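Side-chain contacts in uncharacterized protein (Thermus thermophilus HB8, PDB 6SCE), which is probably a DNA nuclease of type III CRISPR defence, switched on when its CARF region binds cyclic oligoadenylate: residues 10-15 and 44-49; 16-21 and 51-56; 20-25 and 140-145; 37-42 and 90-95. One frame throughout, in Å; residues are numbered along the deposited sequence.

Interaction 1 of 4, residues 10-15 and 44-49; sequences LGNDPA and EEYGKK. With nucleotides of chain B.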
# COMPACT_ATOMS: atom_id res chain seq x y z
N LEU A 10 19.05 -0.16 2.07
CA LEU A 10 18.35 0.24 3.29
C LEU A 10 17.19 1.17 2.97
O LEU A 10 17.39 2.33 2.57
CB LEU A 10 19.33 0.90 4.25
CG LEU A 10 18.78 1.27 5.62
CD1 LEU A 10 18.31 0.01 6.36
CD2 LEU A 10 19.81 2.08 6.41
N GLY A 11 15.97 0.67 3.14
CA GLY A 11 14.76 1.48 3.01
C GLY A 11 14.22 1.90 4.35
O GLY A 11 14.97 2.07 5.32
N ASN A 12 12.90 2.08 4.43
CA ASN A 12 12.30 2.56 5.64
C ASN A 12 12.52 1.65 6.84
O ASN A 12 12.77 2.12 7.95
CB ASN A 12 10.78 2.76 5.47
CG ASN A 12 10.46 3.97 4.63
OD1 ASN A 12 11.25 4.92 4.56
ND2 ASN A 12 9.33 3.92 3.93
N ASP A 13 12.33 0.36 6.65
CA ASP A 13 12.34 -0.55 7.77
C ASP A 13 13.73 -1.17 8.05
O ASP A 13 14.29 -1.81 7.19
CB ASP A 13 11.31 -1.66 7.61
CG ASP A 13 10.81 -2.12 8.95
OD1 ASP A 13 11.61 -2.75 9.68
OD2 ASP A 13 9.65 -1.80 9.28
N PRO A 14 14.26 -0.98 9.25
CA PRO A 14 15.59 -1.52 9.54
C PRO A 14 15.59 -3.02 9.80
O PRO A 14 16.66 -3.65 9.79
CB PRO A 14 16.01 -0.76 10.80
CG PRO A 14 14.73 -0.47 11.48
CD PRO A 14 13.77 -0.15 10.36
N ALA A 15 14.42 -3.60 10.04
CA ALA A 15 14.40 -5.01 10.45
C ALA A 15 14.99 -6.01 9.43
O ALA A 15 15.75 -6.90 9.80
CB ALA A 15 13.02 -5.43 10.85
N GLU A 44 9.39 10.84 9.83
CA GLU A 44 10.24 11.00 11.01
C GLU A 44 10.34 9.75 11.85
O GLU A 44 11.39 9.49 12.46
CB GLU A 44 9.71 12.16 11.90
N GLU A 45 9.25 9.01 11.96
CA GLU A 45 9.28 7.76 12.71
C GLU A 45 10.26 6.74 12.11
O GLU A 45 11.02 6.10 12.83
CB GLU A 45 7.86 7.20 12.88
CG GLU A 45 7.09 8.07 13.87
CD GLU A 45 5.66 7.66 14.07
OE1 GLU A 45 5.05 7.16 13.11
OE2 GLU A 45 5.13 7.88 15.19
N TYR A 46 10.22 6.57 10.80
CA TYR A 46 11.21 5.70 10.15
C TYR A 46 12.63 6.25 10.34
O TYR A 46 13.56 5.50 10.53
CB TYR A 46 10.88 5.49 8.71
CG TYR A 46 9.83 4.44 8.48
CD1 TYR A 46 10.00 3.15 8.94
CD2 TYR A 46 8.68 4.73 7.75
CE1 TYR A 46 9.05 2.17 8.70
CE2 TYR A 46 7.72 3.76 7.52
CZ TYR A 46 7.91 2.48 7.99
OH TYR A 46 6.94 1.50 7.74
N GLY A 47 12.77 7.57 10.31
CA GLY A 47 14.05 8.18 10.59
C GLY A 47 14.57 7.77 11.96
O GLY A 47 15.75 7.45 12.12
N LYS A 48 13.69 7.81 12.94
CA LYS A 48 14.03 7.40 14.30
C LYS A 48 14.36 5.92 14.42
O LYS A 48 15.27 5.53 15.15
CB LYS A 48 12.91 7.79 15.27
CG LYS A 48 12.84 9.29 15.54
CD LYS A 48 11.53 9.67 16.22
CE LYS A 48 11.58 11.11 16.72
NZ LYS A 48 10.29 11.47 17.38
N LYS A 49 13.63 5.08 13.70
CA LYS A 49 13.91 3.65 13.69
C LYS A 49 15.26 3.35 13.06
O LYS A 49 15.98 2.45 13.53
CB LYS A 49 12.79 2.90 12.97
CG LYS A 49 11.45 2.95 13.69
CD LYS A 49 10.36 2.22 12.92
CE LYS A 49 9.03 2.22 13.65
NZ LYS A 49 7.93 1.69 12.79
P A B 2 11.92 -1.33 3.15
OP1 A B 2 11.21 -0.61 4.25
OP2 A B 2 13.42 -1.50 3.15
O5' A B 2 11.27 -2.80 3.06
C5' A B 2 11.93 -3.80 2.25
C4' A B 2 11.19 -5.10 2.36
O4' A B 2 11.32 -5.60 3.72
C3' A B 2 9.70 -5.05 2.06
O3' A B 2 9.28 -6.18 1.30
C2' A B 2 9.06 -5.11 3.45
O2' A B 2 7.79 -5.71 3.43
C1' A B 2 10.06 -5.99 4.19
N9 A B 2 10.02 -5.89 5.64
C8 A B 2 9.50 -4.86 6.39
N7 A B 2 9.55 -5.10 7.67
C5 A B 2 10.12 -6.36 7.77
C6 A B 2 10.43 -7.18 8.88
N6 A B 2 10.13 -6.87 10.14
N1 A B 2 11.04 -8.36 8.62
C2 A B 2 11.24 -8.71 7.34
N3 A B 2 10.98 -8.03 6.22
C4 A B 2 10.41 -6.85 6.52
P A B 1 8.77 -1.32 -3.44
OP1 A B 1 9.57 -1.48 -4.70
OP2 A B 1 7.97 -2.53 -2.98
O5' A B 1 9.79 -0.85 -2.31
C5' A B 1 9.53 -1.07 -0.93
C4' A B 1 10.22 0.01 -0.14
O4' A B 1 9.51 1.26 -0.32
C3' A B 1 10.27 -0.27 1.36
O3' A B 1 11.58 -0.77 1.68
C2' A B 1 9.97 1.11 1.97
O2' A B 1 11.15 1.87 2.14
C1' A B 1 9.06 1.74 0.93
N9 A B 1 7.64 1.41 1.06
C8 A B 1 6.81 1.01 0.05
N7 A B 1 5.59 0.79 0.47
C5 A B 1 5.62 1.08 1.83
C6 A B 1 4.63 1.05 2.83
N6 A B 1 3.38 0.67 2.60
N1 A B 1 5.00 1.41 4.08
C2 A B 1 6.27 1.77 4.29
N3 A B 1 7.29 1.83 3.43
C4 A B 1 6.89 1.47 2.20
O HOH W 1 7.97 -0.96 7.49
O HOH W 2 8.70 -0.64 11.53
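The ring of Y46 lies under N12, whose CB sits over the middle of one face, 3.4 Å from N12 CB to the centroid of the Y46 ring: a CH-pi contact. Y46 CG sits beside its backbone N and anti to the carbonyl carbon (chi1 -80°), which turns the ring toward N12. Beyond CB the amide of N12 stays stacked on the phenol, the two planes 11° apart. Held flat, N12 ND2 gives a hydrogen bond of 3.0 Å to N3 of A1 of chain B, and the N12 backbone N reaches the O2' of the same nucleotide at 2.9 Å (169°). N12 OD1 is taken by the backbone N of W42. D13 N binds OP1 of A2 of chain B at 2.8 Å. The D13 carboxylate sits at the edge of the Y46 ring; a water joins D13 OD2 (2.6 Å) to Y46 OH, and a second joins D13 OD2 to K49 NZ (2.8 Å from that water to NZ). D13 OD1 uses its anti lone pair to accept from A15 N, capping the start of helix 15-28, and also bonds Y147 OH. K49 NZ has a further partner in R218 O. P14 CG packs on K49 O at 3.8 Å. Were Y46 an alanine, the N12 amide would probably lose the surface it lies on, and the water on D13 OD2 its phenol partner. The chemistry is that of a nucleotide-binding loop: backbone N-H groups hold phosphate and ribose, while an amide laid on a ring and held by a backbone N-H donates to N3 of the adenine.

Interaction 2 of 4, residues 16-21 and 51-56; sequences PAYLGL and QAFFRL. With nucleotides of chain B.
The hydroxyl of Y18 is hydrogen-bonded to E142 OE2 on helix 140-148, which anchors the far end of a ring that otherwise packs between two helices. These are helices 15-28 and 44-59, the connections after the first two strands of a Rossmann-like CARF domain; the two run side by side in nearly the same direction, and over residues 16-21 and 51-56 the axes run 18° apart and come within 11.3 Å. At that spacing the gap between the backbones has to be filled by large side chains. L56 comes over one face of the Y18 ring with its CD2 methyl, 3.6 Å from L56 CD2 to the ring centroid, a CH-pi contact made at about a right angle between the two side chains. L56 and Y18, one on each helix, share the same first torsion: with CG opposite the backbone N (chi1 174° and 179°), the L56 CD2 methyl and the Y18 ring reach into the space between the helices. F53 fills the space nearer the N-terminal end of helix 15-28, and its ring tilts across Y18 obliquely. Its CE1 touches Y18 CB at 3.6 Å, while the CZ corner of F53 rests on A17 CB at 3.9 Å. The same ring is bordered by F36 of strand 33-38 and by L146 of helix 140-148, and A17 in turn packs on C8 and L10 of strand 5-10, so the apolar layer reaches down to the sheet. At the start of helix 15-28, P16 CG approaches O4' of A2 of chain B to 3.5 Å.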
# COMPACT_ATOMS: atom_id res chain seq x y z
N PRO A 16 14.65 -5.88 8.13
CA PRO A 16 15.28 -6.83 7.20
C PRO A 16 16.77 -6.60 7.03
O PRO A 16 17.49 -7.54 6.76
CB PRO A 16 14.55 -6.60 5.87
CG PRO A 16 13.91 -5.25 6.02
CD PRO A 16 13.57 -5.10 7.49
N ALA A 17 17.22 -5.36 7.21
CA ALA A 17 18.66 -5.04 7.14
C ALA A 17 19.39 -5.69 8.32
O ALA A 17 20.49 -6.26 8.17
CB ALA A 17 18.85 -3.53 7.17
N TYR A 18 18.78 -5.58 9.49
CA TYR A 18 19.33 -6.21 10.69
C TYR A 18 19.30 -7.73 10.60
O TYR A 18 20.32 -8.40 10.86
CB TYR A 18 18.63 -5.71 11.94
CG TYR A 18 19.13 -6.34 13.21
CD1 TYR A 18 20.50 -6.37 13.51
CD2 TYR A 18 18.25 -6.90 14.12
CE1 TYR A 18 20.95 -6.94 14.69
CE2 TYR A 18 18.70 -7.46 15.29
CZ TYR A 18 20.06 -7.49 15.57
OH TYR A 18 20.49 -8.07 16.75
N LEU A 19 18.18 -8.28 10.15
CA LEU A 19 18.12 -9.70 9.94
C LEU A 19 19.23 -10.21 9.02
O LEU A 19 19.86 -11.24 9.31
CB LEU A 19 16.73 -10.09 9.41
CG LEU A 19 16.49 -11.55 9.12
CD1 LEU A 19 16.70 -12.40 10.37
CD2 LEU A 19 15.08 -11.75 8.56
N GLY A 20 19.49 -9.49 7.91
CA GLY A 20 20.53 -9.90 6.98
C GLY A 20 21.91 -9.88 7.62
O GLY A 20 22.71 -10.79 7.39
N LEU A 21 22.16 -8.89 8.49
CA LEU A 21 23.40 -8.84 9.25
C LEU A 21 23.54 -10.08 10.17
O LEU A 21 24.60 -10.71 10.21
CB LEU A 21 23.52 -7.55 10.05
CG LEU A 21 24.81 -7.39 10.84
CD1 LEU A 21 26.09 -7.51 10.00
CD2 LEU A 21 24.81 -6.08 11.61
N GLN A 51 17.84 5.45 13.12
CA GLN A 51 18.84 5.83 14.12
C GLN A 51 18.95 4.78 15.22
O GLN A 51 20.04 4.53 15.70
CB GLN A 51 18.61 7.24 14.69
CG GLN A 51 18.81 8.32 13.64
CD GLN A 51 20.15 8.20 12.90
OE1 GLN A 51 21.20 8.03 13.52
NE2 GLN A 51 20.11 8.24 11.56
N ALA A 52 17.84 4.15 15.58
CA ALA A 52 17.87 3.06 16.55
C ALA A 52 18.66 1.85 16.01
O ALA A 52 19.40 1.19 16.73
CB ALA A 52 16.46 2.67 16.93
N PHE A 53 18.53 1.58 14.72
CA PHE A 53 19.26 0.53 14.08
C PHE A 53 20.77 0.85 14.12
O PHE A 53 21.59 -0.01 14.46
CB PHE A 53 18.77 0.37 12.65
CG PHE A 53 19.56 -0.60 11.81
CD1 PHE A 53 19.85 -1.87 12.26
CD2 PHE A 53 19.98 -0.23 10.54
CE1 PHE A 53 20.57 -2.76 11.48
CE2 PHE A 53 20.64 -1.13 9.73
CZ PHE A 53 20.95 -2.40 10.20
N PHE A 54 21.12 2.08 13.80
CA PHE A 54 22.52 2.49 13.83
C PHE A 54 23.13 2.44 15.24
O PHE A 54 24.27 2.04 15.41
CB PHE A 54 22.72 3.88 13.21
CG PHE A 54 22.48 3.93 11.72
CD1 PHE A 54 22.51 2.78 10.94
CD2 PHE A 54 22.24 5.15 11.08
CE1 PHE A 54 22.30 2.83 9.57
CE2 PHE A 54 22.03 5.18 9.71
CZ PHE A 54 22.06 4.02 8.97
N ARG A 55 22.32 2.75 16.24
CA ARG A 55 22.71 2.56 17.64
C ARG A 55 22.99 1.10 17.98
O ARG A 55 23.97 0.79 18.65
CB ARG A 55 21.62 3.15 18.57
CG ARG A 55 21.86 2.98 20.05
CD ARG A 55 20.65 3.45 20.85
NE ARG A 55 20.76 3.12 22.27
CZ ARG A 55 19.88 3.47 23.21
NH1 ARG A 55 20.09 3.12 24.47
NH2 ARG A 55 18.79 4.17 22.89
N LEU A 56 22.14 0.20 17.50
CA LEU A 56 22.38 -1.21 17.66
C LEU A 56 23.66 -1.64 16.96
O LEU A 56 24.49 -2.36 17.55
CB LEU A 56 21.18 -2.00 17.13
CG LEU A 56 21.28 -3.50 17.09
CD1 LEU A 56 21.58 -4.09 18.46
CD2 LEU A 56 19.98 -4.09 16.55
P A B 2 11.92 -1.33 3.15
OP1 A B 2 11.21 -0.61 4.25
OP2 A B 2 13.42 -1.50 3.15
O5' A B 2 11.27 -2.80 3.06
C5' A B 2 11.93 -3.80 2.25
C4' A B 2 11.19 -5.10 2.36
O4' A B 2 11.32 -5.60 3.72
C3' A B 2 9.70 -5.05 2.06
O3' A B 2 9.28 -6.18 1.30
C2' A B 2 9.06 -5.11 3.45
O2' A B 2 7.79 -5.71 3.43
C1' A B 2 10.06 -5.99 4.19
N9 A B 2 10.02 -5.89 5.64
C8 A B 2 9.50 -4.86 6.39
N7 A B 2 9.55 -5.10 7.67
C5 A B 2 10.12 -6.36 7.77
C6 A B 2 10.43 -7.18 8.88
N6 A B 2 10.13 -6.87 10.14
N1 A B 2 11.04 -8.36 8.62
C2 A B 2 11.24 -8.71 7.34
N3 A B 2 10.98 -8.03 6.22
C4 A B 2 10.41 -6.85 6.52

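Interaction 3 of 4, residues 20-25 and 140-145; sequences GLKVVE and LEEYAR. With nucleotides of chain B.
K22 and E142 reach for one another from opposite directions and join in a salt bridge, K22 NZ to E142 OE1, 3.0 Å long and made on the syn lone pair of the carboxylate. A weak second bond runs from K22 NZ to E142 OE2 at 3.3 Å, so the ammonium straddles both oxygens. The lysine chain bends at chi3 (77°), which swings NZ onto the carboxylate. A water donates to E142 OE2 at 2.6 Å. Both ends have other holds: K22 NZ bonds E136 O, while E142 OE1 takes T139 N and E142 OE2 takes the hydroxyl of Y18. A leucine in place of E142 would probably leave the K22 ammonium without its counter-charge and the Y18 hydroxyl without its acceptor. One residue on, Y143 OH accepts from N6 of A2 of chain B at 3.0 Å in a nearly straight bond (171°), with N6 lying at the ring edge; G186 O is also bonded to this hydroxyl. Beyond the charged groups there is little packing between the segments. The bridge spans from helix 15-28 to helix 140-148, which R145 also ties to E59 of helix 44-59, while Y143 packs on F181 and V183 of strand 179-184.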
# COMPACT_ATOMS: atom_id res chain seq x y z
N GLY A 20 19.49 -9.49 7.91
CA GLY A 20 20.53 -9.90 6.98
C GLY A 20 21.91 -9.88 7.62
O GLY A 20 22.71 -10.79 7.39
N LEU A 21 22.16 -8.89 8.49
CA LEU A 21 23.40 -8.84 9.25
C LEU A 21 23.54 -10.08 10.17
O LEU A 21 24.60 -10.71 10.21
CB LEU A 21 23.52 -7.55 10.05
CG LEU A 21 24.81 -7.39 10.84
CD1 LEU A 21 26.09 -7.51 10.00
CD2 LEU A 21 24.81 -6.08 11.61
N LYS A 22 22.45 -10.47 10.84
CA LYS A 22 22.48 -11.66 11.72
C LYS A 22 22.80 -12.89 10.89
O LYS A 22 23.54 -13.76 11.34
CB LYS A 22 21.16 -11.83 12.49
CG LYS A 22 20.90 -10.69 13.46
CD LYS A 22 19.60 -10.92 14.24
CE LYS A 22 19.77 -11.95 15.35
NZ LYS A 22 18.45 -12.41 15.87
N VAL A 23 22.27 -12.97 9.67
CA VAL A 23 22.55 -14.09 8.78
C VAL A 23 24.04 -14.15 8.44
O VAL A 23 24.69 -15.22 8.55
CB VAL A 23 21.73 -13.99 7.49
CG1 VAL A 23 22.17 -15.00 6.44
CG2 VAL A 23 20.25 -14.12 7.78
N VAL A 24 24.61 -13.01 8.05
CA VAL A 24 26.03 -12.95 7.70
C VAL A 24 26.90 -13.34 8.90
O VAL A 24 27.84 -14.16 8.79
CB VAL A 24 26.41 -11.55 7.21
CG1 VAL A 24 27.91 -11.50 6.90
CG2 VAL A 24 25.64 -11.22 5.94
N GLU A 25 26.62 -12.73 10.04
CA GLU A 25 27.38 -13.03 11.26
C GLU A 25 27.32 -14.49 11.64
O GLU A 25 28.34 -15.04 12.05
CB GLU A 25 26.94 -12.15 12.43
CG GLU A 25 27.31 -10.70 12.27
CD GLU A 25 26.90 -9.83 13.44
OE1 GLU A 25 25.89 -10.12 14.12
OE2 GLU A 25 27.57 -8.80 13.66
N LEU A 140 11.71 -10.44 20.34
CA LEU A 140 10.89 -9.35 20.81
C LEU A 140 11.76 -8.21 21.26
O LEU A 140 11.45 -7.04 21.00
CB LEU A 140 9.92 -9.80 21.91
CG LEU A 140 8.91 -8.70 22.27
CD1 LEU A 140 7.53 -9.25 22.58
CD2 LEU A 140 9.41 -7.82 23.41
N GLU A 141 12.85 -8.52 21.96
CA GLU A 141 13.70 -7.45 22.47
C GLU A 141 14.36 -6.67 21.33
O GLU A 141 14.55 -5.46 21.42
CB GLU A 141 14.78 -8.02 23.36
CG GLU A 141 14.26 -8.52 24.69
CD GLU A 141 13.38 -9.74 24.59
OE1 GLU A 141 13.59 -10.61 23.68
OE2 GLU A 141 12.45 -9.80 25.46
N GLU A 142 14.73 -7.39 20.28
CA GLU A 142 15.33 -6.73 19.07
C GLU A 142 14.28 -5.81 18.41
O GLU A 142 14.58 -4.68 18.08
CB GLU A 142 15.88 -7.79 18.14
CG GLU A 142 17.23 -8.32 18.61
CD GLU A 142 17.72 -9.55 17.90
OE1 GLU A 142 16.89 -10.35 17.41
OE2 GLU A 142 18.97 -9.73 17.81
N TYR A 143 13.04 -6.30 18.24
CA TYR A 143 11.99 -5.41 17.74
C TYR A 143 11.72 -4.23 18.64
O TYR A 143 11.49 -3.14 18.16
CB TYR A 143 10.70 -6.19 17.49
CG TYR A 143 10.67 -6.86 16.17
CD1 TYR A 143 10.59 -6.12 15.00
CD2 TYR A 143 10.72 -8.23 16.06
CE1 TYR A 143 10.52 -6.72 13.77
CE2 TYR A 143 10.64 -8.84 14.82
CZ TYR A 143 10.55 -8.08 13.68
OH TYR A 143 10.51 -8.70 12.43
N ALA A 144 11.76 -4.43 19.96
CA ALA A 144 11.53 -3.34 20.89
C ALA A 144 12.58 -2.26 20.74
O ALA A 144 12.26 -1.05 20.76
CB ALA A 144 11.47 -3.84 22.33
N ARG A 145 13.84 -2.64 20.58
CA ARG A 145 14.85 -1.59 20.48
C ARG A 145 14.84 -0.90 19.09
O ARG A 145 15.20 0.25 18.99
CB ARG A 145 16.24 -2.08 20.92
CG ARG A 145 16.87 -3.11 20.02
CD ARG A 145 18.31 -3.46 20.44
NE ARG A 145 19.13 -2.27 20.50
CZ ARG A 145 20.24 -2.13 21.19
NH1 ARG A 145 20.76 -3.16 21.86
NH2 ARG A 145 20.85 -0.95 21.16
P A B 2 11.92 -1.33 3.15
OP1 A B 2 11.21 -0.61 4.25
OP2 A B 2 13.42 -1.50 3.15
O5' A B 2 11.27 -2.80 3.06
C5' A B 2 11.93 -3.80 2.25
C4' A B 2 11.19 -5.10 2.36
O4' A B 2 11.32 -5.60 3.72
C3' A B 2 9.70 -5.05 2.06
O3' A B 2 9.28 -6.18 1.30
C2' A B 2 9.06 -5.11 3.45
O2' A B 2 7.79 -5.71 3.43
C1' A B 2 10.06 -5.99 4.19
N9 A B 2 10.02 -5.89 5.64
C8 A B 2 9.50 -4.86 6.39
N7 A B 2 9.55 -5.10 7.67
C5 A B 2 10.12 -6.36 7.77
C6 A B 2 10.43 -7.18 8.88
N6 A B 2 10.13 -6.87 10.14
N1 A B 2 11.04 -8.36 8.62
C2 A B 2 11.24 -8.71 7.34
N3 A B 2 10.98 -8.03 6.22
C4 A B 2 10.41 -6.85 6.52
O HOH W 3 19.90 -11.86 18.96

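Interaction 4 of 4, residues 37-42 and 90-95; sequences YSFPAW and KYWAVR. With nucleotides of chain B.
Strand 33-38 ends at S38, and the chain runs on extended through F39, P40 and A41 before W42 turns to helical angles, passing residues 90-95, the first turns of helix 90-100. F39 and W92 make the contact between them, F39 CE2 lying 3.3 Å from W92 CD1. The ring centroids (the five-membered ring for W92) are 5.2 Å apart and the planes stand at 52°, so the pair is neither stacked nor perpendicular. W92 CD1 meets F39 at its edge. F39 points its ring away from its own carbonyl carbon, chi1 -58°, which carries the CE2-CZ side to the indole. Y91 CE2 covers part of a W92 face, and Y91 OH takes a bond of 3.1 Å from R95 NH1, tilted out of the guanidinium plane. The two segments also hold the same nucleotide, A1 of chain B, at different ends, W42 at its base and K90 at its phosphate. W42 lays a face of its indole there, W42 CH2 coming within 3.3 Å of N9 of that nucleotide, while R634 makes a cation-pi contact with W42. K90 N bonds OP1 of A1 at 3.0 Å, nearly straight (170°), and K90 NZ bonds OP2 of A1 at 2.7 Å. N380 O and G382 O also bind K90 NZ. A phosphate at a helix N terminus, where the helix dipole would probably help to hold the negative charge, is characteristic of anion sites in Rossmann-like folds, here the oligoadenylate pocket of the CARF region.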
# COMPACT_ATOMS: atom_id res chain seq x y z
N TYR A 37 23.27 1.34 1.47
CA TYR A 37 22.86 2.18 0.33
C TYR A 37 21.44 2.60 0.63
O TYR A 37 20.46 1.86 0.41
CB TYR A 37 23.03 1.40 -0.96
CG TYR A 37 24.43 0.88 -1.13
CD1 TYR A 37 25.45 1.69 -1.65
CD2 TYR A 37 24.77 -0.41 -0.73
CE1 TYR A 37 26.75 1.20 -1.78
CE2 TYR A 37 26.05 -0.88 -0.87
CZ TYR A 37 27.03 -0.08 -1.37
OH TYR A 37 28.27 -0.58 -1.45
N SER A 38 21.34 3.77 1.23
CA SER A 38 20.13 4.15 1.89
C SER A 38 19.30 5.08 1.04
O SER A 38 19.82 5.94 0.26
CB SER A 38 20.44 4.74 3.25
OG SER A 38 20.89 6.05 3.09
N PHE A 39 18.01 4.88 1.19
CA PHE A 39 17.00 5.77 0.67
C PHE A 39 16.53 6.68 1.78
O PHE A 39 16.48 6.26 2.93
CB PHE A 39 15.80 4.95 0.17
CG PHE A 39 16.18 3.98 -0.88
CD1 PHE A 39 16.63 2.71 -0.54
CD2 PHE A 39 16.17 4.35 -2.23
CE1 PHE A 39 17.02 1.81 -1.52
CE2 PHE A 39 16.56 3.45 -3.21
CZ PHE A 39 16.96 2.16 -2.86
N PRO A 40 16.11 7.91 1.44
CA PRO A 40 15.58 8.80 2.47
C PRO A 40 14.39 8.19 3.16
O PRO A 40 13.53 7.62 2.50
CB PRO A 40 15.19 10.07 1.67
CG PRO A 40 16.14 10.05 0.50
CD PRO A 40 16.14 8.58 0.12
N ALA A 41 14.37 8.25 4.49
CA ALA A 41 13.23 7.76 5.26
C ALA A 41 11.97 8.50 4.88
O ALA A 41 11.99 9.70 4.73
CB ALA A 41 13.50 7.89 6.75
N TRP A 42 10.85 7.79 4.74
CA TRP A 42 9.60 8.42 4.28
C TRP A 42 8.98 9.35 5.32
O TRP A 42 8.20 10.22 4.97
CB TRP A 42 8.57 7.36 3.90
CG TRP A 42 8.77 6.77 2.57
CD1 TRP A 42 9.86 6.86 1.77
CD2 TRP A 42 7.83 5.94 1.87
NE1 TRP A 42 9.66 6.14 0.61
CE2 TRP A 42 8.41 5.58 0.65
CE3 TRP A 42 6.55 5.47 2.18
CZ2 TRP A 42 7.76 4.78 -0.27
CZ3 TRP A 42 5.91 4.67 1.27
CH2 TRP A 42 6.52 4.34 0.06
N LYS A 90 12.37 -2.29 -5.26
CA LYS A 90 12.80 -3.48 -5.98
C LYS A 90 13.63 -3.15 -7.24
O LYS A 90 14.44 -3.96 -7.69
CB LYS A 90 11.58 -4.37 -6.32
CG LYS A 90 10.94 -4.86 -5.03
CD LYS A 90 9.70 -5.72 -5.19
CE LYS A 90 8.48 -5.00 -5.66
NZ LYS A 90 7.47 -4.67 -4.61
N TYR A 91 13.42 -1.96 -7.78
CA TYR A 91 14.22 -1.44 -8.86
C TYR A 91 15.72 -1.59 -8.59
O TYR A 91 16.45 -2.01 -9.45
CB TYR A 91 13.85 0.02 -9.10
CG TYR A 91 14.76 0.75 -10.05
CD1 TYR A 91 14.59 0.69 -11.44
CD2 TYR A 91 15.80 1.54 -9.56
CE1 TYR A 91 15.44 1.38 -12.31
CE2 TYR A 91 16.64 2.22 -10.41
CZ TYR A 91 16.46 2.15 -11.78
OH TYR A 91 17.35 2.85 -12.58
N TRP A 92 16.15 -1.19 -7.40
CA TRP A 92 17.54 -1.24 -7.04
C TRP A 92 18.01 -2.65 -6.75
O TRP A 92 19.14 -2.96 -7.02
CB TRP A 92 17.85 -0.28 -5.89
CG TRP A 92 17.95 1.11 -6.37
CD1 TRP A 92 17.05 2.15 -6.21
CD2 TRP A 92 19.00 1.61 -7.19
NE1 TRP A 92 17.52 3.27 -6.87
CE2 TRP A 92 18.72 2.96 -7.47
CE3 TRP A 92 20.17 1.04 -7.69
CZ2 TRP A 92 19.59 3.75 -8.23
CZ3 TRP A 92 21.03 1.83 -8.45
CH2 TRP A 92 20.71 3.17 -8.71
N ALA A 93 17.13 -3.51 -6.24
CA ALA A 93 17.47 -4.92 -6.12
C ALA A 93 17.82 -5.48 -7.50
O ALA A 93 18.81 -6.21 -7.67
CB ALA A 93 16.33 -5.70 -5.51
N VAL A 94 17.01 -5.13 -8.49
CA VAL A 94 17.27 -5.63 -9.82
C VAL A 94 18.63 -5.15 -10.35
O VAL A 94 19.40 -5.96 -10.90
CB VAL A 94 16.17 -5.24 -10.79
CG1 VAL A 94 16.58 -5.52 -12.22
CG2 VAL A 94 14.88 -5.99 -10.46
N ARG A 95 18.91 -3.87 -10.19
CA ARG A 95 20.18 -3.29 -10.66
C ARG A 95 21.40 -3.83 -9.91
O ARG A 95 22.41 -4.19 -10.53
CB ARG A 95 20.13 -1.79 -10.58
CG ARG A 95 19.10 -1.26 -11.59
CD ARG A 95 19.25 0.18 -11.91
NE ARG A 95 20.56 0.44 -12.50
CZ ARG A 95 21.09 1.65 -12.60
NH1 ARG A 95 20.40 2.71 -12.20
NH2 ARG A 95 22.31 1.79 -13.10
P A B 1 8.77 -1.32 -3.44
OP1 A B 1 9.57 -1.48 -4.70
OP2 A B 1 7.97 -2.53 -2.98
O5' A B 1 9.79 -0.85 -2.31
C5' A B 1 9.53 -1.07 -0.93
C4' A B 1 10.22 0.01 -0.14
O4' A B 1 9.51 1.26 -0.32
C3' A B 1 10.27 -0.27 1.36
O3' A B 1 11.58 -0.77 1.68
C2' A B 1 9.97 1.11 1.97
O2' A B 1 11.15 1.87 2.14
C1' A B 1 9.06 1.74 0.93
N9 A B 1 7.64 1.41 1.06
C8 A B 1 6.81 1.01 0.05
N7 A B 1 5.59 0.79 0.47
C5 A B 1 5.62 1.08 1.83
C6 A B 1 4.63 1.05 2.83
N6 A B 1 3.38 0.67 2.60
N1 A B 1 5.00 1.41 4.08
C2 A B 1 6.27 1.77 4.29
N3 A B 1 7.29 1.83 3.43
C4 A B 1 6.89 1.47 2.20

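From the N terminus, the loop after strand 5-10 enters interaction 1 and leads straight into helix 15-28, which supplies first interaction 2 and then interaction 3, the two sharing G20 and L21. Strand 33-38 and the loop beyond it open interaction 4; helix 44-59 then closes interactions 1 and 2, helix 90-100 closes interaction 4, and helix 140-148 closes interaction 3 after the longest span. Interaction 4 is nested inside the loop closed by interaction 3, whereas interaction 1 crosses the other three and interaction 2 crosses interaction 4. Together they fasten helices 15-28, 44-59 and 140-148 to one another and set the loops after strands 5-10 and 33-38 around the bound adenylates.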